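Local coordinates for secreted protein (Streptomyces lividans TK24, PDB 5LXZ) that is probably a secreted copper-radical oxidase related to galactose oxidase (AA5 family), at residues A[28-41]-A[461-475]. The protein carries 1 engineered substitution. Sequence-based numbering, arbitrary orientation.
With CU (copper (II) ion), chain B; PO4 (phosphate ion), chain G.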
loop_
_atom_site.group_PDB
_atom_site.type_symbol
_atom_site.label_atom_id
_atom_site.label_comp_id
_atom_site.label_asym_id
_atom_site.label_seq_id
_atom_site.Cartn_x
_atom_site.Cartn_y
_atom_site.Cartn_z
ATOM N N THR A 28 -3.664 11.240 8.643
ATOM C CA THR A 28 -2.496 10.607 8.039
ATOM C C THR A 28 -2.889 9.306 7.351
ATOM O O THR A 28 -3.396 8.375 7.978
ATOM C CB THR A 28 -1.406 10.303 9.093
ATOM O OG1 THR A 28 -1.071 11.517 9.767
ATOM C CG2 THR A 28 -0.163 9.713 8.430
ATOM N N ILE A 29 -2.579 9.218 6.074
ATOM C CA ILE A 29 -2.891 8.043 5.247
ATOM C C ILE A 29 -1.612 7.362 4.713
ATOM O O ILE A 29 -1.644 6.178 4.389
ATOM C CB ILE A 29 -3.855 8.411 4.108
ATOM C CG1 ILE A 29 -5.190 8.858 4.747
ATOM C CG2 ILE A 29 -4.090 7.276 3.136
ATOM C CD1 ILE A 29 -6.116 9.530 3.775
ATOM N N HIS A 30 -0.483 8.060 4.689
ATOM C CA HIS A 30 0.793 7.512 4.294
ATOM C C HIS A 30 1.788 7.935 5.331
ATOM O O HIS A 30 1.754 9.093 5.792
ATOM C CB HIS A 30 1.250 8.161 2.978
ATOM C CG HIS A 30 0.268 8.090 1.863
ATOM N ND1 HIS A 30 0.427 7.263 0.769
ATOM C CD2 HIS A 30 -0.902 8.731 1.665
ATOM C CE1 HIS A 30 -0.597 7.410 -0.055
ATOM N NE2 HIS A 30 -1.433 8.265 0.484
ATOM N N ALA A 31 2.754 7.088 5.625
ATOM C CA ALA A 31 3.885 7.520 6.407
ATOM C C ALA A 31 5.144 6.840 5.949
ATOM O O ALA A 31 5.104 5.712 5.423
ATOM C CB ALA A 31 3.657 7.300 7.877
ATOM N N ALA A 32 6.253 7.525 6.130
ATOM C CA ALA A 32 7.543 6.972 5.774
ATOM C C ALA A 32 8.582 7.415 6.784
ATOM O O ALA A 32 8.646 8.590 7.116
ATOM C CB ALA A 32 7.954 7.418 4.387
ATOM N N LEU A 33 9.401 6.492 7.261
ATOM C CA LEU A 33 10.549 6.845 8.049
ATOM C C LEU A 33 11.633 7.349 7.137
ATOM O O LEU A 33 11.937 6.720 6.161
ATOM C CB LEU A 33 11.033 5.670 8.884
ATOM C CG LEU A 33 12.333 5.926 9.634
ATOM C CD1 LEU A 33 12.128 6.990 10.700
ATOM C CD2 LEU A 33 12.850 4.637 10.270
ATOM N N LEU A 34 12.173 8.536 7.437
ATOM C CA LEU A 34 13.221 9.155 6.640
ATOM C C LEU A 34 14.575 8.927 7.293
ATOM O O LEU A 34 14.691 8.643 8.493
ATOM C CB LEU A 34 12.968 10.661 6.592
ATOM C CG LEU A 34 11.559 11.072 6.148
ATOM C CD1 LEU A 34 11.437 12.578 6.337
ATOM C CD2 LEU A 34 11.285 10.645 4.730
ATOM N N ARG A 35 15.607 9.019 6.470
ATOM C CA ARG A 35 16.969 8.723 6.916
ATOM C C ARG A 35 17.496 9.680 7.962
ATOM O O ARG A 35 18.500 9.414 8.580
ATOM C CB ARG A 35 17.899 8.607 5.720
ATOM C CG ARG A 35 18.099 9.860 4.889
ATOM C CD ARG A 35 19.310 10.617 5.327
ATOM N NE ARG A 35 19.742 11.539 4.270
ATOM C CZ ARG A 35 20.785 12.351 4.391
ATOM N NH1 ARG A 35 21.482 12.381 5.507
ATOM N NH2 ARG A 35 21.146 13.095 3.359
ATOM N N THR A 36 16.819 10.809 8.149
ATOM C CA THR A 36 17.072 11.724 9.257
ATOM C C THR A 36 16.567 11.255 10.601
ATOM O O THR A 36 16.812 11.895 11.612
ATOM C CB THR A 36 16.427 13.076 8.951
ATOM O OG1 THR A 36 15.033 12.834 8.661
ATOM C CG2 THR A 36 17.076 13.705 7.749
ATOM N N GLY A 37 15.831 10.132 10.638
ATOM C CA GLY A 37 15.231 9.640 11.829
ATOM C C GLY A 37 13.843 10.194 12.091
ATOM O O GLY A 37 13.215 9.794 13.059
ATOM N N LYS A 38 13.373 11.085 11.228
ATOM C CA LYS A 38 12.055 11.669 11.364
ATOM C C LYS A 38 11.070 10.935 10.475
ATOM O O LYS A 38 11.475 10.234 9.530
ATOM C CB LYS A 38 12.133 13.133 11.014
ATOM C CG LYS A 38 13.117 13.838 11.961
ATOM C CD LYS A 38 13.116 15.299 11.711
ATOM C CE LYS A 38 14.262 16.003 12.420
ATOM N NZ LYS A 38 14.145 17.455 12.094
ATOM N N VAL A 39 9.793 11.091 10.782
ATOM C CA VAL A 39 8.734 10.412 10.038
ATOM C C VAL A 39 7.943 11.415 9.252
ATOM O O VAL A 39 7.422 12.392 9.815
ATOM C CB VAL A 39 7.812 9.641 10.977
ATOM C CG1 VAL A 39 6.713 8.928 10.214
ATOM C CG2 VAL A 39 8.605 8.656 11.831
ATOM N N LEU A 40 7.833 11.168 7.950
ATOM C CA LEU A 40 6.978 11.933 7.061
ATOM C C LEU A 40 5.570 11.352 7.160
ATOM O O LEU A 40 5.389 10.140 7.011
ATOM C CB LEU A 40 7.483 11.829 5.638
ATOM C CG LEU A 40 6.655 12.587 4.604
ATOM C CD1 LEU A 40 6.855 14.067 4.780
ATOM C CD2 LEU A 40 6.990 12.085 3.190
ATOM N N MET A 41 4.585 12.188 7.453
ATOM C CA MET A 41 3.200 11.768 7.594
ATOM C C MET A 41 2.369 12.549 6.595
ATOM O O MET A 41 2.253 13.791 6.703
ATOM C CB MET A 41 2.741 12.031 9.026
ATOM C CG MET A 41 3.608 11.293 10.042
ATOM S SD MET A 41 3.280 11.741 11.751
ATOM C CE MET A 41 1.757 10.818 11.938
ATOM N N HIS A 461 -6.983 2.809 5.526
ATOM C CA HIS A 461 -6.187 4.028 5.662
ATOM C C HIS A 461 -5.406 4.078 6.959
ATOM O O HIS A 461 -5.354 5.143 7.591
ATOM C CB HIS A 461 -7.049 5.273 5.503
ATOM C CG HIS A 461 -7.504 5.528 4.102
ATOM N ND1 HIS A 461 -8.531 6.391 3.801
ATOM C CD2 HIS A 461 -7.029 5.077 2.914
ATOM C CE1 HIS A 461 -8.697 6.446 2.498
ATOM N NE2 HIS A 461 -7.795 5.671 1.936
ATOM N N SER A 462 -4.760 2.967 7.297
ATOM C CA SER A 462 -3.885 2.848 8.458
ATOM C C SER A 462 -2.507 2.433 8.032
ATOM O O SER A 462 -2.223 2.226 6.811
ATOM C CB SER A 462 -4.438 1.821 9.451
ATOM O OG SER A 462 -5.760 2.109 9.806
ATOM N N GLY A 463 -1.592 2.335 9.010
ATOM C CA GLY A 463 -0.305 1.765 8.717
ATOM C C GLY A 463 0.577 1.731 9.934
ATOM O O GLY A 463 0.140 2.128 11.014
ATOM N N SER A 464 1.810 1.260 9.749
ATOM C CA SER A 464 2.754 1.126 10.844
ATOM C C SER A 464 4.163 1.297 10.340
ATOM O O SER A 464 4.482 0.939 9.188
ATOM C CB SER A 464 2.586 -0.182 11.597
ATOM O OG SER A 464 2.892 -1.308 10.802
ATOM N N ILE A 465 5.005 1.865 11.200
ATOM C CA ILE A 465 6.385 2.205 10.876
ATOM C C ILE A 465 7.300 1.820 12.042
ATOM O O ILE A 465 7.105 2.313 13.166
ATOM C CB ILE A 465 6.507 3.756 10.708
ATOM C CG1 ILE A 465 5.494 4.296 9.680
ATOM C CG2 ILE A 465 7.936 4.189 10.412
ATOM C CD1 ILE A 465 5.844 3.901 8.284
ATOM N N LEU A 466 8.318 1.019 11.753
ATOM C CA LEU A 466 9.402 0.775 12.715
ATOM C C LEU A 466 10.275 2.015 12.849
ATOM O O LEU A 466 10.678 2.608 11.855
ATOM C CB LEU A 466 10.268 -0.380 12.251
ATOM C CG LEU A 466 11.526 -0.723 13.061
ATOM C CD1 LEU A 466 11.169 -1.187 14.476
ATOM C CD2 LEU A 466 12.412 -1.745 12.345
ATOM N N LEU A 467 10.571 2.399 14.085
ATOM C CA LEU A 467 11.387 3.553 14.368
ATOM C C LEU A 467 12.813 3.132 14.732
ATOM O O LEU A 467 13.037 2.003 15.177
ATOM C CB LEU A 467 10.764 4.350 15.517
ATOM C CG LEU A 467 9.318 4.787 15.324
ATOM C CD1 LEU A 467 8.738 5.424 16.564
ATOM C CD2 LEU A 467 9.171 5.749 14.179
ATOM N N PRO A 468 13.763 4.078 14.666
ATOM C CA PRO A 468 15.159 3.761 14.987
ATOM C C PRO A 468 15.406 3.299 16.408
ATOM O O PRO A 468 16.366 2.585 16.649
ATOM C CB PRO A 468 15.899 5.056 14.631
ATOM C CG PRO A 468 15.072 5.660 13.540
ATOM C CD PRO A 468 13.658 5.378 13.959
ATOM N N ASP A 469 14.508 3.631 17.321
ATOM C CA ASP A 469 14.675 3.170 18.705
ATOM C C ASP A 469 14.122 1.795 18.944
ATOM O O ASP A 469 14.192 1.280 20.084
ATOM C CB ASP A 469 14.130 4.197 19.686
ATOM C CG ASP A 469 12.624 4.252 19.725
ATOM O OD1 ASP A 469 11.960 3.727 18.841
ATOM O OD2 ASP A 469 12.047 4.872 20.671
ATOM N N GLY A 470 13.568 1.150 17.913
ATOM C CA GLY A 470 12.986 -0.180 18.031
ATOM C C GLY A 470 11.518 -0.221 18.452
ATOM O O GLY A 470 10.948 -1.297 18.555
ATOM N N ARG A 471 10.919 0.932 18.703
ATOM C CA ARG A 471 9.478 1.022 18.890
ATOM C C ARG A 471 8.847 1.268 17.547
ATOM O O ARG A 471 9.538 1.505 16.561
ATOM C CB ARG A 471 9.119 2.139 19.843
ATOM C CG ARG A 471 9.692 1.916 21.242
ATOM C CD ARG A 471 9.313 3.032 22.211
ATOM N NE ARG A 471 9.807 2.731 23.548
ATOM C CZ ARG A 471 11.060 2.939 23.963
ATOM N NH1 ARG A 471 11.980 3.467 23.166
ATOM N NH2 ARG A 471 11.412 2.570 25.183
ATOM N N LEU A 472 7.530 1.181 17.521
ATOM C CA LEU A 472 6.767 1.294 16.267
ATOM C C LEU A 472 5.657 2.294 16.400
ATOM O O LEU A 472 4.968 2.362 17.425
ATOM C CB LEU A 472 6.215 -0.043 15.869
ATOM C CG LEU A 472 7.308 -1.058 15.558
ATOM C CD1 LEU A 472 7.496 -2.042 16.726
ATOM C CD2 LEU A 472 7.035 -1.816 14.278
ATOM N N MET A 473 5.442 3.062 15.334
ATOM C CA MET A 473 4.363 4.033 15.292
ATOM C C MET A 473 3.253 3.484 14.418
ATOM O O MET A 473 3.514 2.944 13.336
ATOM C CB MET A 473 4.852 5.365 14.751
ATOM C CG MET A 473 3.824 6.459 14.773
ATOM S SD MET A 473 2.755 6.534 13.335
ATOM C CE MET A 473 3.906 7.242 12.158
ATOM N N PHE A 474 2.021 3.651 14.887
ATOM C CA PHE A 474 0.821 3.248 14.185
ATOM C C PHE A 474 -0.039 4.463 13.941
ATOM O O PHE A 474 -0.173 5.348 14.786
ATOM C CB PHE A 474 0.056 2.221 15.017
ATOM C CG PHE A 474 0.637 0.841 14.939
ATOM C CD1 PHE A 474 1.846 0.532 15.596
ATOM C CD2 PHE A 474 -0.005 -0.181 14.234
ATOM C CE1 PHE A 474 2.412 -0.750 15.524
ATOM C CE2 PHE A 474 0.552 -1.448 14.195
ATOM C CZ PHE A 474 1.762 -1.737 14.798
ATOM N N PHE A 475 -0.631 4.550 12.740
ATOM C CA PHE A 475 -1.408 5.720 12.358
ATOM C C PHE A 475 -2.644 5.349 11.581
ATOM O O PHE A 475 -2.769 4.243 11.056
ATOM C CB PHE A 475 -0.558 6.670 11.491
ATOM C CG PHE A 475 -0.159 6.071 10.179
ATOM C CD1 PHE A 475 -0.983 6.206 9.052
ATOM C CD2 PHE A 475 1.029 5.373 10.039
ATOM C CE1 PHE A 475 -0.633 5.650 7.827
ATOM C CE2 PHE A 475 1.374 4.815 8.810
ATOM C CZ PHE A 475 0.534 4.957 7.715
HETATM CU CU CU B . -7.539 5.203 -0.019
HETATM P P PO4 G . 15.039 3.385 25.315
HETATM O O1 PO4 G . 15.644 4.638 25.914
HETATM O O2 PO4 G . 14.590 3.768 23.892
HETATM O O3 PO4 G . 16.045 2.254 25.305
HETATM O O4 PO4 G . 13.894 2.888 26.157
HETATM O O HOH W 1 -3.078 3.857 4.644
HETATM O O HOH W 2 -9.264 6.310 -0.775
#
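Phe475 turns its ring into the facing hairpin: CE2 presses on Ala31 CB at 3.5 Å, and Thr28 CG2 packs on Phe475 CD1 at 3.7 Å. At the ring edge lie Ile29 O, satisfied by a water and Thr547, and Thr28 O, buried without a polar partner. With chi1 at 64° the ring folds back over its own sheet, one face centred on Gly463 N; any CB on Gly463 would strike Phe475 CZ. Small Ala31 lets this large ring in, and a serine replacing Phe475 would probably leave Ala31 CB and Thr28 CG2 without their apolar partner, opening a gap.

Alongside, flexible Met473 bends so that CE lies obliquely across Val39 CG1 at 3.8 Å and meets Met41 CE tip to tip. Branched Ile465 sets CG2 against Leu33 CB and CD1 3.5 Å from Ala31 O.

Toward the copper, Ile29 CG2 makes an off-centre CH-pi contact with the His461 ring, whose NE2 binds copper at 2.0 Å beside Tyr248 and His548; ND1 is hydrogen-bonded to Asp478 OD2. The water bridges Ile29 O and Ser462 O.

Leu33 CD2 and Pro468 CD, 3.8 Å apart, end the close packing. Beyond, the partly exposed turns diverge: Gly37 CA comes no closer than 4.3 Å to Pro468 CG.

Hairpins of two antiparallel sheets thus pack face to face, as neighbouring beta-propeller blades do, strands 30-33 and 462-466 running 5° apart; Trp62 of strand 58-62 touches Val39 and Met473, and Met585 of strand 582-590 touches Leu33 and Leu466.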